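Local coordinates for Tat-secreted protein Rv2525c (PDB 4PMQ), which may act as a peptidoglycan hydrolase with glycosidase activity, and shows esterase activity toward p-nitrophenyl esters in vitro, at residues P104-Y118 with D153-G165. Residues are numbered along the deposited sequence; the frame is centred on the assembly and turned at random. Where two conformers were deposited one is given.
Sequences PIYASIDDNPSYEQY and DGLGSYFWQHNWG
With CG anti to the backbone N in both W164 and N112 (chi1 179°), the indole lies with one face against D111 C and N112 CB, the latter 3.6 Å from the centroid of the five-membered ring, a CH-pi contact. The amide then extends past the indole edge, and one water accepts from both N112 ND2 and W164 NE1. G165, with its positive phi, brings its CA close to N112 OD1. H162 takes the less usual chi1 of 67°, which directs its imidazole at the same loop: NE2 donates to I109 O at 2.9 Å, close to the ring plane, while ND1 accepts from W164 N. Bonds on both ring nitrogens fix the ring's rotation. Nearer the strand starts, the edge of the W160 indole is turned toward the face of Y106, centroids 6.0 Å apart and planes at 86°, while W160 CB touches Y106 CE2. Y106 OH, bonded to F202 O, rests 3.4 Å from Y158 CB. P104 CG lies over one face of the Y158 ring, a CH-pi contact. At the far end Y118 OH donates to D153 OD2 (2.7 Å), tying helix 115-133 to the end of helix 144-153. Strands 105-108 and 158-161 do not pair directly; strand 138-142 lies between them, parallel to both. A tartrate near D110, probably from the crystallisation liquor, is consistent with a pocket at the strands' C-terminal ends, as in TIM-barrel-like glycoside hydrolase folds.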
loop_
_atom_site.group_PDB
_atom_site.type_symbol
_atom_site.label_atom_id
_atom_site.label_comp_id
_atom_site.label_asym_id
_atom_site.label_seq_id
_atom_site.Cartn_x
_atom_site.Cartn_y
_atom_site.Cartn_z
ATOM N N PRO A 104 -7.370 2.120 -6.899
ATOM C CA PRO A 104 -5.937 2.353 -7.089
ATOM C C PRO A 104 -5.097 1.241 -6.504
ATOM O O PRO A 104 -5.618 0.343 -5.818
ATOM C CB PRO A 104 -5.694 3.657 -6.285
ATOM C CG PRO A 104 -6.684 3.532 -5.142
ATOM C CD PRO A 104 -7.908 2.923 -5.774
ATOM N N ILE A 105 -3.774 1.335 -6.720
ATOM C CA ILE A 105 -2.814 0.464 -6.062
ATOM C C ILE A 105 -1.776 1.382 -5.447
ATOM O O ILE A 105 -1.223 2.279 -6.129
ATOM C CB ILE A 105 -2.176 -0.583 -7.001
ATOM C CG1 ILE A 105 -3.229 -1.507 -7.657
ATOM C CG2 ILE A 105 -1.063 -1.396 -6.279
ATOM C CD1 ILE A 105 -2.639 -2.306 -8.900
ATOM N N TYR A 106 -1.552 1.205 -4.163
ATOM C CA TYR A 106 -0.546 2.015 -3.467
ATOM C C TYR A 106 0.847 1.414 -3.653
ATOM O O TYR A 106 1.151 0.397 -3.016
ATOM C CB TYR A 106 -0.867 2.095 -1.976
ATOM C CG TYR A 106 -2.003 3.036 -1.643
ATOM C CD1 TYR A 106 -3.332 2.617 -1.717
ATOM C CD2 TYR A 106 -1.752 4.337 -1.211
ATOM C CE1 TYR A 106 -4.382 3.480 -1.383
ATOM C CE2 TYR A 106 -2.792 5.185 -0.812
ATOM C CZ TYR A 106 -4.104 4.764 -0.924
ATOM O OH TYR A 106 -5.118 5.616 -0.503
ATOM N N ALA A 107 1.666 2.012 -4.542
ATOM C CA ALA A 107 3.071 1.623 -4.773
ATOM C C ALA A 107 3.894 2.015 -3.535
ATOM O O ALA A 107 3.769 3.154 -3.045
ATOM C CB ALA A 107 3.599 2.303 -6.021
ATOM N N SER A 108 4.753 1.097 -3.030
ATOM C CA SER A 108 5.492 1.399 -1.808
ATOM C C SER A 108 6.875 2.012 -1.992
ATOM O O SER A 108 7.709 1.540 -2.791
ATOM C CB SER A 108 5.635 0.147 -0.957
ATOM O OG SER A 108 4.329 -0.311 -0.664
ATOM N N ILE A 109 7.113 3.065 -1.191
ATOM C CA ILE A 109 8.381 3.762 -1.035
ATOM C C ILE A 109 8.695 3.511 0.453
ATOM O O ILE A 109 8.472 4.395 1.279
ATOM C CB ILE A 109 8.406 5.256 -1.447
ATOM C CG1 ILE A 109 7.819 5.526 -2.880
ATOM C CG2 ILE A 109 9.845 5.815 -1.296
ATOM C CD1 ILE A 109 8.422 4.750 -4.028
ATOM N N ASP A 110 9.123 2.255 0.792
ATOM C CA ASP A 110 9.382 1.798 2.152
ATOM C C ASP A 110 10.788 2.232 2.583
ATOM O O ASP A 110 11.651 1.423 2.923
ATOM C CB ASP A 110 9.206 0.253 2.177
ATOM C CG ASP A 110 9.328 -0.356 3.557
ATOM O OD1 ASP A 110 9.007 0.351 4.552
ATOM O OD2 ASP A 110 9.794 -1.512 3.651
ATOM N N ASP A 111 11.022 3.545 2.501
ATOM C CA ASP A 111 12.306 4.196 2.729
ATOM C C ASP A 111 12.106 5.646 3.144
ATOM O O ASP A 111 10.986 6.191 3.054
ATOM C CB ASP A 111 13.110 4.153 1.395
ATOM C CG ASP A 111 13.827 2.836 1.175
ATOM O OD1 ASP A 111 14.742 2.519 1.967
ATOM O OD2 ASP A 111 13.453 2.111 0.231
ATOM N N ASN A 112 13.212 6.279 3.535
ATOM C CA ASN A 112 13.285 7.685 3.928
ATOM C C ASN A 112 14.281 8.332 2.960
ATOM O O ASN A 112 15.467 8.517 3.296
ATOM C CB ASN A 112 13.716 7.810 5.409
ATOM C CG ASN A 112 13.817 9.256 5.827
ATOM O OD1 ASN A 112 13.244 10.127 5.160
ATOM N ND2 ASN A 112 14.560 9.533 6.919
ATOM N N PRO A 113 13.832 8.604 1.717
ATOM C CA PRO A 113 14.781 9.040 0.684
ATOM C C PRO A 113 15.174 10.503 0.747
ATOM O O PRO A 113 14.395 11.352 1.203
ATOM C CB PRO A 113 13.997 8.787 -0.621
ATOM C CG PRO A 113 12.569 9.025 -0.221
ATOM C CD PRO A 113 12.470 8.430 1.155
ATOM N N SER A 114 16.354 10.798 0.168
ATOM C CA SER A 114 16.812 12.159 -0.065
ATOM C C SER A 114 16.082 12.732 -1.278
ATOM O O SER A 114 15.569 11.959 -2.119
ATOM C CB SER A 114 18.302 12.164 -0.357
ATOM O OG SER A 114 18.503 11.450 -1.578
ATOM N N TYR A 115 16.161 14.078 -1.457
ATOM C CA TYR A 115 15.577 14.711 -2.638
ATOM C C TYR A 115 16.268 14.163 -3.922
ATOM O O TYR A 115 15.606 13.949 -4.944
ATOM C CB TYR A 115 15.707 16.238 -2.536
ATOM C CG TYR A 115 15.063 16.940 -3.703
ATOM C CD1 TYR A 115 13.679 17.034 -3.804
ATOM C CD2 TYR A 115 15.836 17.558 -4.682
ATOM C CE1 TYR A 115 13.076 17.643 -4.904
ATOM C CE2 TYR A 115 15.247 18.220 -5.759
ATOM C CZ TYR A 115 13.865 18.257 -5.869
ATOM O OH TYR A 115 13.276 18.899 -6.932
ATOM N N GLU A 116 17.583 13.880 -3.840
ATOM C CA GLU A 116 18.302 13.313 -4.982
ATOM C C GLU A 116 17.708 11.950 -5.383
ATOM O O GLU A 116 17.537 11.689 -6.581
ATOM C CB GLU A 116 19.800 13.182 -4.617
ATOM C CG GLU A 116 20.672 12.549 -5.676
ATOM C CD GLU A 116 20.682 11.031 -5.629
ATOM O OE1 GLU A 116 20.679 10.475 -4.507
ATOM O OE2 GLU A 116 20.720 10.391 -6.706
ATOM N N GLN A 117 17.394 11.084 -4.394
ATOM C CA GLN A 117 16.822 9.753 -4.687
ATOM C C GLN A 117 15.431 9.906 -5.262
ATOM O O GLN A 117 15.080 9.228 -6.215
ATOM C CB GLN A 117 16.809 8.884 -3.424
ATOM C CG GLN A 117 18.233 8.440 -3.072
ATOM C CD GLN A 117 18.275 7.784 -1.711
ATOM O OE1 GLN A 117 17.559 8.175 -0.774
ATOM N NE2 GLN A 117 19.110 6.770 -1.590
ATOM N N TYR A 118 14.665 10.833 -4.718
ATOM C CA TYR A 118 13.298 11.088 -5.193
ATOM C C TYR A 118 13.320 11.531 -6.665
ATOM O O TYR A 118 12.670 10.906 -7.518
ATOM C CB TYR A 118 12.647 12.157 -4.304
ATOM C CG TYR A 118 11.342 12.652 -4.911
ATOM C CD1 TYR A 118 10.181 11.874 -4.856
ATOM C CD2 TYR A 118 11.275 13.880 -5.569
ATOM C CE1 TYR A 118 8.996 12.295 -5.474
ATOM C CE2 TYR A 118 10.104 14.303 -6.191
ATOM C CZ TYR A 118 8.971 13.496 -6.162
ATOM O OH TYR A 118 7.808 13.936 -6.749
ATOM N N ASP A 153 4.661 17.745 -7.418
ATOM C CA ASP A 153 4.960 17.351 -8.806
ATOM C C ASP A 153 3.749 16.812 -9.575
ATOM O O ASP A 153 3.888 16.464 -10.755
ATOM C CB ASP A 153 6.063 16.312 -8.849
ATOM C CG ASP A 153 7.430 16.910 -8.543
ATOM O OD1 ASP A 153 7.602 18.141 -8.751
ATOM O OD2 ASP A 153 8.349 16.138 -8.184
ATOM N N GLY A 154 2.612 16.674 -8.899
ATOM C CA GLY A 154 1.425 16.118 -9.534
ATOM C C GLY A 154 1.592 14.640 -9.840
ATOM O O GLY A 154 1.026 14.144 -10.819
ATOM N N LEU A 155 2.378 13.914 -8.993
ATOM C CA LEU A 155 2.618 12.487 -9.128
ATOM C C LEU A 155 1.745 11.732 -8.154
ATOM O O LEU A 155 1.807 12.001 -6.938
ATOM C CB LEU A 155 4.081 12.183 -8.799
ATOM C CG LEU A 155 5.018 11.776 -9.866
ATOM C CD1 LEU A 155 6.337 11.350 -9.213
ATOM C CD2 LEU A 155 4.450 10.622 -10.711
ATOM N N GLY A 156 0.940 10.809 -8.663
ATOM C CA GLY A 156 0.064 10.021 -7.823
ATOM C C GLY A 156 -1.249 10.723 -7.524
ATOM O O GLY A 156 -1.357 11.959 -7.633
ATOM N N SER A 157 -2.238 9.934 -7.097
ATOM C CA SER A 157 -3.566 10.466 -6.765
ATOM C C SER A 157 -3.968 10.129 -5.336
ATOM O O SER A 157 -4.856 10.777 -4.785
ATOM C CB SER A 157 -4.616 9.926 -7.740
ATOM O OG SER A 157 -4.413 10.509 -9.021
ATOM N N TYR A 158 -3.385 9.049 -4.774
ATOM C CA TYR A 158 -3.698 8.597 -3.409
ATOM C C TYR A 158 -2.412 8.541 -2.611
ATOM O O TYR A 158 -1.358 8.158 -3.127
ATOM C CB TYR A 158 -4.378 7.229 -3.412
ATOM C CG TYR A 158 -5.791 7.247 -3.962
ATOM C CD1 TYR A 158 -6.877 7.420 -3.114
ATOM C CD2 TYR A 158 -6.041 7.023 -5.322
ATOM C CE1 TYR A 158 -8.186 7.429 -3.599
ATOM C CE2 TYR A 158 -7.349 7.054 -5.827
ATOM C CZ TYR A 158 -8.418 7.230 -4.949
ATOM O OH TYR A 158 -9.730 7.219 -5.365
ATOM N N PHE A 159 -2.506 8.922 -1.315
ATOM C CA PHE A 159 -1.308 9.002 -0.491
ATOM C C PHE A 159 -1.532 8.312 0.855
ATOM O O PHE A 159 -2.521 8.564 1.543
ATOM C CB PHE A 159 -0.939 10.491 -0.316
ATOM C CG PHE A 159 -0.710 11.151 -1.656
ATOM C CD1 PHE A 159 0.450 10.893 -2.386
ATOM C CD2 PHE A 159 -1.705 11.928 -2.248
ATOM C CE1 PHE A 159 0.633 11.436 -3.659
ATOM C CE2 PHE A 159 -1.523 12.469 -3.534
ATOM C CZ PHE A 159 -0.360 12.207 -4.234
ATOM N N TRP A 160 -0.613 7.426 1.214
ATOM C CA TRP A 160 -0.681 6.664 2.457
ATOM C C TRP A 160 0.592 6.944 3.212
ATOM O O TRP A 160 1.676 6.571 2.755
ATOM C CB TRP A 160 -0.844 5.161 2.125
ATOM C CG TRP A 160 -0.763 4.218 3.291
ATOM C CD1 TRP A 160 -0.911 4.511 4.617
ATOM C CD2 TRP A 160 -0.548 2.801 3.211
ATOM N NE1 TRP A 160 -0.789 3.364 5.374
ATOM C CE2 TRP A 160 -0.566 2.298 4.533
ATOM C CE3 TRP A 160 -0.375 1.902 2.143
ATOM C CZ2 TRP A 160 -0.311 0.953 4.827
ATOM C CZ3 TRP A 160 -0.113 0.572 2.434
ATOM C CH2 TRP A 160 -0.125 0.099 3.758
ATOM N N GLN A 161 0.471 7.715 4.308
ATOM C CA GLN A 161 1.652 8.152 5.029
ATOM C C GLN A 161 2.232 7.109 5.956
ATOM O O GLN A 161 1.485 6.528 6.761
ATOM C CB GLN A 161 1.335 9.410 5.854
ATOM C CG GLN A 161 2.566 9.941 6.613
ATOM C CD GLN A 161 2.188 11.144 7.448
ATOM O OE1 GLN A 161 1.385 11.965 7.010
ATOM N NE2 GLN A 161 2.695 11.223 8.678
ATOM N N HIS A 162 3.576 6.947 5.909
ATOM C CA HIS A 162 4.316 6.178 6.932
ATOM C C HIS A 162 5.148 7.184 7.733
ATOM O O HIS A 162 5.354 8.312 7.285
ATOM C CB HIS A 162 5.150 4.995 6.424
ATOM C CG HIS A 162 6.335 5.312 5.566
ATOM N ND1 HIS A 162 7.494 5.890 6.096
ATOM C CD2 HIS A 162 6.566 4.982 4.274
ATOM C CE1 HIS A 162 8.378 5.902 5.107
ATOM N NE2 HIS A 162 7.871 5.367 3.991
ATOM N N ASN A 163 5.606 6.796 8.909
ATOM C CA ASN A 163 6.264 7.745 9.810
ATOM C C ASN A 163 7.811 7.729 9.799
ATOM O O ASN A 163 8.431 8.432 10.604
ATOM C CB ASN A 163 5.747 7.486 11.219
ATOM C CG ASN A 163 4.314 7.951 11.366
ATOM O OD1 ASN A 163 3.754 8.641 10.477
ATOM N ND2 ASN A 163 3.707 7.623 12.498
ATOM N N TRP A 164 8.428 6.990 8.884
ATOM C CA TRP A 164 9.881 6.955 8.831
ATOM C C TRP A 164 10.345 8.147 8.015
ATOM O O TRP A 164 10.376 8.068 6.780
ATOM C CB TRP A 164 10.342 5.618 8.236
ATOM C CG TRP A 164 11.837 5.493 8.120
ATOM C CD1 TRP A 164 12.787 6.227 8.782
ATOM C CD2 TRP A 164 12.552 4.551 7.310
ATOM N NE1 TRP A 164 14.048 5.836 8.383
ATOM C CE2 TRP A 164 13.932 4.759 7.538
ATOM C CE3 TRP A 164 12.157 3.514 6.444
ATOM C CZ2 TRP A 164 14.919 4.023 6.862
ATOM C CZ3 TRP A 164 13.136 2.742 5.839
ATOM C CH2 TRP A 164 14.499 3.002 6.047
ATOM N N GLY A 165 10.633 9.248 8.705
ATOM C CA GLY A 165 11.034 10.479 8.026
ATOM C C GLY A 165 9.909 11.493 7.972
ATOM O O GLY A 165 9.977 12.461 7.199
HETATM O O HOH W 1 16.669 7.610 7.760
HETATM O O HOH W 2 10.629 17.550 -8.702
#